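Side-chain contacts in putative phosphatase (Clostridium difficile, PDB 3SD7), which probably hydrolyses phosphate monoesters as a member of the haloacid dehalogenase-like hydrolase family: residues A[27-32]-A[204-209]; A[31-36]-A[170-175]. All blocks are in the same frame, centred on the assembly; numbering follows the deposited sequence.

Contact 1. Residues A[27-32]-A[204-209]; sequences KNYEIV and GIDSIG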
# COMPACT_ATOMS: atom_id res chain seq x y z
N LYS A 27 -2.52 22.40 -11.70
CA LYS A 27 -2.33 22.80 -10.30
C LYS A 27 -0.94 22.43 -9.79
O LYS A 27 -0.33 21.46 -10.25
CB LYS A 27 -3.41 22.16 -9.41
CG LYS A 27 -3.68 22.98 -8.14
CD LYS A 27 -4.44 22.20 -7.08
CE LYS A 27 -5.77 21.64 -7.56
NZ LYS A 27 -6.45 20.87 -6.46
N ASN A 28 -0.45 23.20 -8.82
CA ASN A 28 0.86 22.97 -8.19
C ASN A 28 0.67 22.31 -6.81
O ASN A 28 0.36 22.99 -5.83
CB ASN A 28 1.61 24.30 -8.04
CG ASN A 28 2.96 24.15 -7.32
OD1 ASN A 28 3.58 23.08 -7.32
ND2 ASN A 28 3.43 25.24 -6.72
N TYR A 29 0.89 21.01 -6.72
CA TYR A 29 0.72 20.30 -5.45
C TYR A 29 1.97 20.40 -4.57
O TYR A 29 3.07 20.10 -5.02
CB TYR A 29 0.39 18.85 -5.70
CG TYR A 29 -0.86 18.67 -6.53
CD1 TYR A 29 -2.11 18.78 -5.96
CD2 TYR A 29 -0.78 18.38 -7.88
CE1 TYR A 29 -3.26 18.62 -6.71
CE2 TYR A 29 -1.92 18.21 -8.65
CZ TYR A 29 -3.15 18.33 -8.06
OH TYR A 29 -4.29 18.17 -8.80
N GLU A 30 1.79 20.75 -3.32
CA GLU A 30 2.91 20.92 -2.39
C GLU A 30 3.08 19.76 -1.40
O GLU A 30 4.15 19.59 -0.82
CB GLU A 30 2.74 22.22 -1.64
CG GLU A 30 2.70 23.42 -2.55
CD GLU A 30 2.37 24.72 -1.83
OE1 GLU A 30 2.39 24.74 -0.58
OE2 GLU A 30 2.09 25.72 -2.53
N ILE A 31 1.99 19.02 -1.17
CA ILE A 31 1.98 17.89 -0.25
C ILE A 31 1.48 16.68 -1.05
O ILE A 31 0.37 16.72 -1.60
CB ILE A 31 1.06 18.16 1.00
CG1 ILE A 31 1.55 19.39 1.78
CG2 ILE A 31 0.95 16.89 1.87
CD1 ILE A 31 0.73 19.72 3.05
N VAL A 32 2.26 15.60 -1.10
CA VAL A 32 1.90 14.42 -1.88
C VAL A 32 1.91 13.22 -0.95
O VAL A 32 2.92 12.93 -0.29
CB VAL A 32 2.89 14.15 -3.01
CG1 VAL A 32 2.40 12.98 -3.90
CG2 VAL A 32 3.13 15.43 -3.85
N GLY A 204 -11.47 15.46 0.64
CA GLY A 204 -11.57 16.62 -0.24
C GLY A 204 -10.26 17.00 -0.90
O GLY A 204 -9.97 18.18 -1.09
N ILE A 205 -9.46 16.00 -1.24
CA ILE A 205 -8.21 16.22 -1.94
C ILE A 205 -8.21 15.47 -3.28
O ILE A 205 -8.97 14.50 -3.48
CB ILE A 205 -6.97 15.83 -1.09
CG1 ILE A 205 -6.99 14.35 -0.71
CG2 ILE A 205 -6.92 16.67 0.22
CD1 ILE A 205 -5.74 13.91 0.04
N ASP A 206 -7.36 15.94 -4.19
CA ASP A 206 -7.16 15.34 -5.48
C ASP A 206 -6.48 13.97 -5.35
O ASP A 206 -5.96 13.61 -4.27
CB ASP A 206 -6.34 16.27 -6.40
CG ASP A 206 -7.15 17.47 -6.91
OD1 ASP A 206 -8.38 17.53 -6.67
OD2 ASP A 206 -6.56 18.35 -7.58
N SER A 207 -6.50 13.21 -6.44
CA SER A 207 -5.94 11.89 -6.48
C SER A 207 -5.36 11.47 -7.81
O SER A 207 -5.83 11.87 -8.88
CB SER A 207 -7.01 10.85 -6.08
OG SER A 207 -8.17 10.97 -6.89
N ILE A 208 -4.35 10.61 -7.72
CA ILE A 208 -3.77 9.93 -8.86
C ILE A 208 -4.01 8.43 -8.62
O ILE A 208 -3.58 7.87 -7.60
CB ILE A 208 -2.25 10.11 -8.98
CG1 ILE A 208 -1.90 11.59 -9.19
CG2 ILE A 208 -1.74 9.26 -10.19
CD1 ILE A 208 -0.40 11.87 -9.28
N GLY A 209 -4.74 7.81 -9.53
CA GLY A 209 -4.94 6.37 -9.50
C GLY A 209 -3.90 5.75 -10.43
O GLY A 209 -3.84 6.09 -11.64

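Contact 2. Residues A[31-36]-A[170-175]; sequences IVLFDL and EVIQYV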
# COMPACT_ATOMS: atom_id res chain seq x y z
N ILE A 31 1.99 19.02 -1.17
CA ILE A 31 1.98 17.89 -0.25
C ILE A 31 1.48 16.68 -1.05
O ILE A 31 0.37 16.72 -1.60
CB ILE A 31 1.06 18.16 1.00
CG1 ILE A 31 1.55 19.39 1.78
CG2 ILE A 31 0.95 16.89 1.87
CD1 ILE A 31 0.73 19.72 3.05
N VAL A 32 2.26 15.60 -1.10
CA VAL A 32 1.90 14.42 -1.88
C VAL A 32 1.91 13.22 -0.95
O VAL A 32 2.92 12.93 -0.29
CB VAL A 32 2.89 14.15 -3.01
CG1 VAL A 32 2.40 12.98 -3.90
CG2 VAL A 32 3.13 15.43 -3.85
N LEU A 33 0.76 12.57 -0.87
CA LEU A 33 0.61 11.38 -0.06
C LEU A 33 0.66 10.16 -0.96
O LEU A 33 0.12 10.17 -2.07
CB LEU A 33 -0.72 11.36 0.68
CG LEU A 33 -0.93 12.35 1.81
CD1 LEU A 33 -1.06 13.76 1.31
CD2 LEU A 33 -2.17 11.93 2.62
N PHE A 34 1.31 9.11 -0.47
CA PHE A 34 1.40 7.85 -1.16
C PHE A 34 0.92 6.67 -0.31
O PHE A 34 1.23 6.60 0.86
CB PHE A 34 2.85 7.52 -1.54
CG PHE A 34 3.46 8.42 -2.55
CD1 PHE A 34 3.50 8.04 -3.90
CD2 PHE A 34 4.08 9.61 -2.17
CE1 PHE A 34 4.09 8.84 -4.83
CE2 PHE A 34 4.69 10.42 -3.15
CZ PHE A 34 4.68 10.03 -4.45
N ASP A 35 0.17 5.76 -0.92
CA ASP A 35 -0.09 4.47 -0.30
C ASP A 35 1.24 3.67 -0.49
O ASP A 35 2.16 4.12 -1.19
CB ASP A 35 -1.29 3.79 -0.92
CG ASP A 35 -1.98 2.81 0.08
OD1 ASP A 35 -1.27 2.14 0.84
OD2 ASP A 35 -3.24 2.75 0.11
N LEU A 36 1.35 2.52 0.14
CA LEU A 36 2.60 1.74 0.10
C LEU A 36 2.53 0.59 -0.90
O LEU A 36 3.04 0.70 -2.03
CB LEU A 36 2.93 1.22 1.50
CG LEU A 36 4.26 0.46 1.59
CD1 LEU A 36 5.46 1.41 1.56
CD2 LEU A 36 4.27 -0.35 2.85
N GLU A 170 -9.10 7.98 7.37
CA GLU A 170 -8.60 8.22 8.72
C GLU A 170 -7.10 8.42 8.77
O GLU A 170 -6.60 9.30 9.47
CB GLU A 170 -8.98 7.07 9.64
CG GLU A 170 -10.47 6.89 9.76
CD GLU A 170 -10.84 5.94 10.88
OE1 GLU A 170 -9.91 5.31 11.45
OE2 GLU A 170 -12.05 5.82 11.17
N VAL A 171 -6.37 7.61 8.01
CA VAL A 171 -4.94 7.74 7.99
C VAL A 171 -4.51 8.98 7.18
O VAL A 171 -3.56 9.66 7.53
CB VAL A 171 -4.28 6.39 7.58
CG1 VAL A 171 -4.56 6.02 6.13
CG2 VAL A 171 -2.85 6.44 7.85
N ILE A 172 -5.24 9.31 6.11
CA ILE A 172 -4.99 10.52 5.32
C ILE A 172 -5.19 11.75 6.20
O ILE A 172 -4.34 12.63 6.26
CB ILE A 172 -5.93 10.62 4.08
CG1 ILE A 172 -5.58 9.52 3.07
CG2 ILE A 172 -5.79 11.98 3.42
CD1 ILE A 172 -6.57 9.40 1.89
N GLN A 173 -6.31 11.80 6.91
CA GLN A 173 -6.57 12.93 7.79
C GLN A 173 -5.49 13.05 8.87
O GLN A 173 -5.04 14.14 9.18
CB GLN A 173 -7.93 12.81 8.46
CG GLN A 173 -8.29 14.04 9.27
CD GLN A 173 -8.48 15.28 8.39
OE1 GLN A 173 -7.75 16.26 8.52
NE2 GLN A 173 -9.40 15.20 7.47
N TYR A 174 -5.11 11.92 9.46
CA TYR A 174 -4.10 11.91 10.51
C TYR A 174 -2.79 12.55 10.04
O TYR A 174 -2.22 13.39 10.70
CB TYR A 174 -3.83 10.47 11.04
CG TYR A 174 -2.66 10.39 12.01
CD1 TYR A 174 -2.79 10.82 13.33
CD2 TYR A 174 -1.43 9.92 11.60
CE1 TYR A 174 -1.70 10.76 14.21
CE2 TYR A 174 -0.35 9.86 12.47
CZ TYR A 174 -0.48 10.28 13.75
OH TYR A 174 0.62 10.20 14.59
N VAL A 175 -2.34 12.17 8.85
CA VAL A 175 -1.07 12.63 8.37
C VAL A 175 -1.12 14.10 7.93
O VAL A 175 -0.18 14.85 8.17
CB VAL A 175 -0.52 11.57 7.34
CG1 VAL A 175 -0.97 11.90 5.93
CG2 VAL A 175 0.94 11.43 7.47

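Contact 1. Residues A[27-32]-A[204-209]
Asp206 gathers Lys27 and Tyr29 on a single carboxylate oxygen, OD2. The tight half is the tyrosine: its OH donates to Asp206 OD2 at 2.6 Å, arriving on the anti side of the carboxylate, 15° out of its plane. The same oxygen lies at the edge of the tyrosine ring, in its plane, while ring and carboxylate planes stand 72° apart. Tyr29 CG sits anti to the carbonyl carbon (chi1 -58°), a turn that sends the buried ring across to the start of strand 206-210, where it also touches Ile188 and Leu239. Tyr29 OH also hydrogen-bonds to Tyr227 OH, which helps fix its position. The loose half is the lysine. Lys27 NZ makes a salt bridge to Asp206 OD2 at 2.8 Å, coming from above the carboxylate plane, and reaches Asp185 O as well, yet this side chain is partly exposed and poorly ordered. Two donors on OD2 would be expected to stabilise the carboxylate as an anion. The polar link passes the start of strand 187-191, which lies between the two, and joins the lead-in to strand 31-34 with strand 206-210 at the N-terminal ends of the strands of the parallel sheet of the Rossmann-like HAD fold.

Contact 2. Residues A[31-36]-A[170-175]
Leu33 meets Ile172 and Val175, packing a helix against the first strand of the parallel sheet in a Rossmann-like, three-layer HAD domain. Along strand 31-34 the side chains alternate between the two faces of the sheet. Ile31, at its start, faces the same layer as Leu33 and touches Val181, just beyond helix 168-179, together with Leu130 of the neighbouring strand. Val32 turns to the other face, against Val190 and Leu129. Leu33 then carries the whole contact with residues 170-175. Its CD1 lies at chi2 70°, which leaves CD2 roughly anti to CA and makes that methyl the far end of the chain. Leu33 and Val175 reach toward each other tip to tip, CD2 to CG1 at 3.5 Å, whereas Ile172, one helical turn earlier, meets the leucine at a slant, its CG2 3.7 Å from Leu33 CD2. All three side chains are buried, and Val187 and Met189 of the adjoining strand also border the leucine. Phe34 returns to the other face, beside Val190, Leu40 and Phe153. Asp35 leaves the strand at its C-terminal end and matches the first aspartate of the DxDx(T/V) pattern, probably the nucleophile position, as in related HAD phosphatases. Its OD2 forms a salt bridge with Lys168, at the beginning of the same helix, and its OD1 is held by Thr133 OG1. At Leu36, the backbone N donates to the anti lone pair of Asp35 OD1 at 2.7 Å, with an N-H...O angle of 146°.

Overall arrangement
Contacts 1 and 2 start from the same run of chain, sharing Ile31 and Val32, and their centres lie 11 Å apart. Contact 1 is polar and more peripheral, its centre about 17 Å from the centre of the chain; contact 2 is wholly apolar across its segments, and its centre is about 11 Å from that of the chain. They touch where Ile205 CD1 packs on Ile172 CG2 at 3.9 Å, so helix 168-179 meets both strand 31-34 and the entry to strand 206-210. Contact 2 is nearer the probable active-site end, where Asp35 follows strand 31-34: the side chain of Ile172 is about 12 Å from the bound sodium ion, whose site includes Asp37 and Asp192.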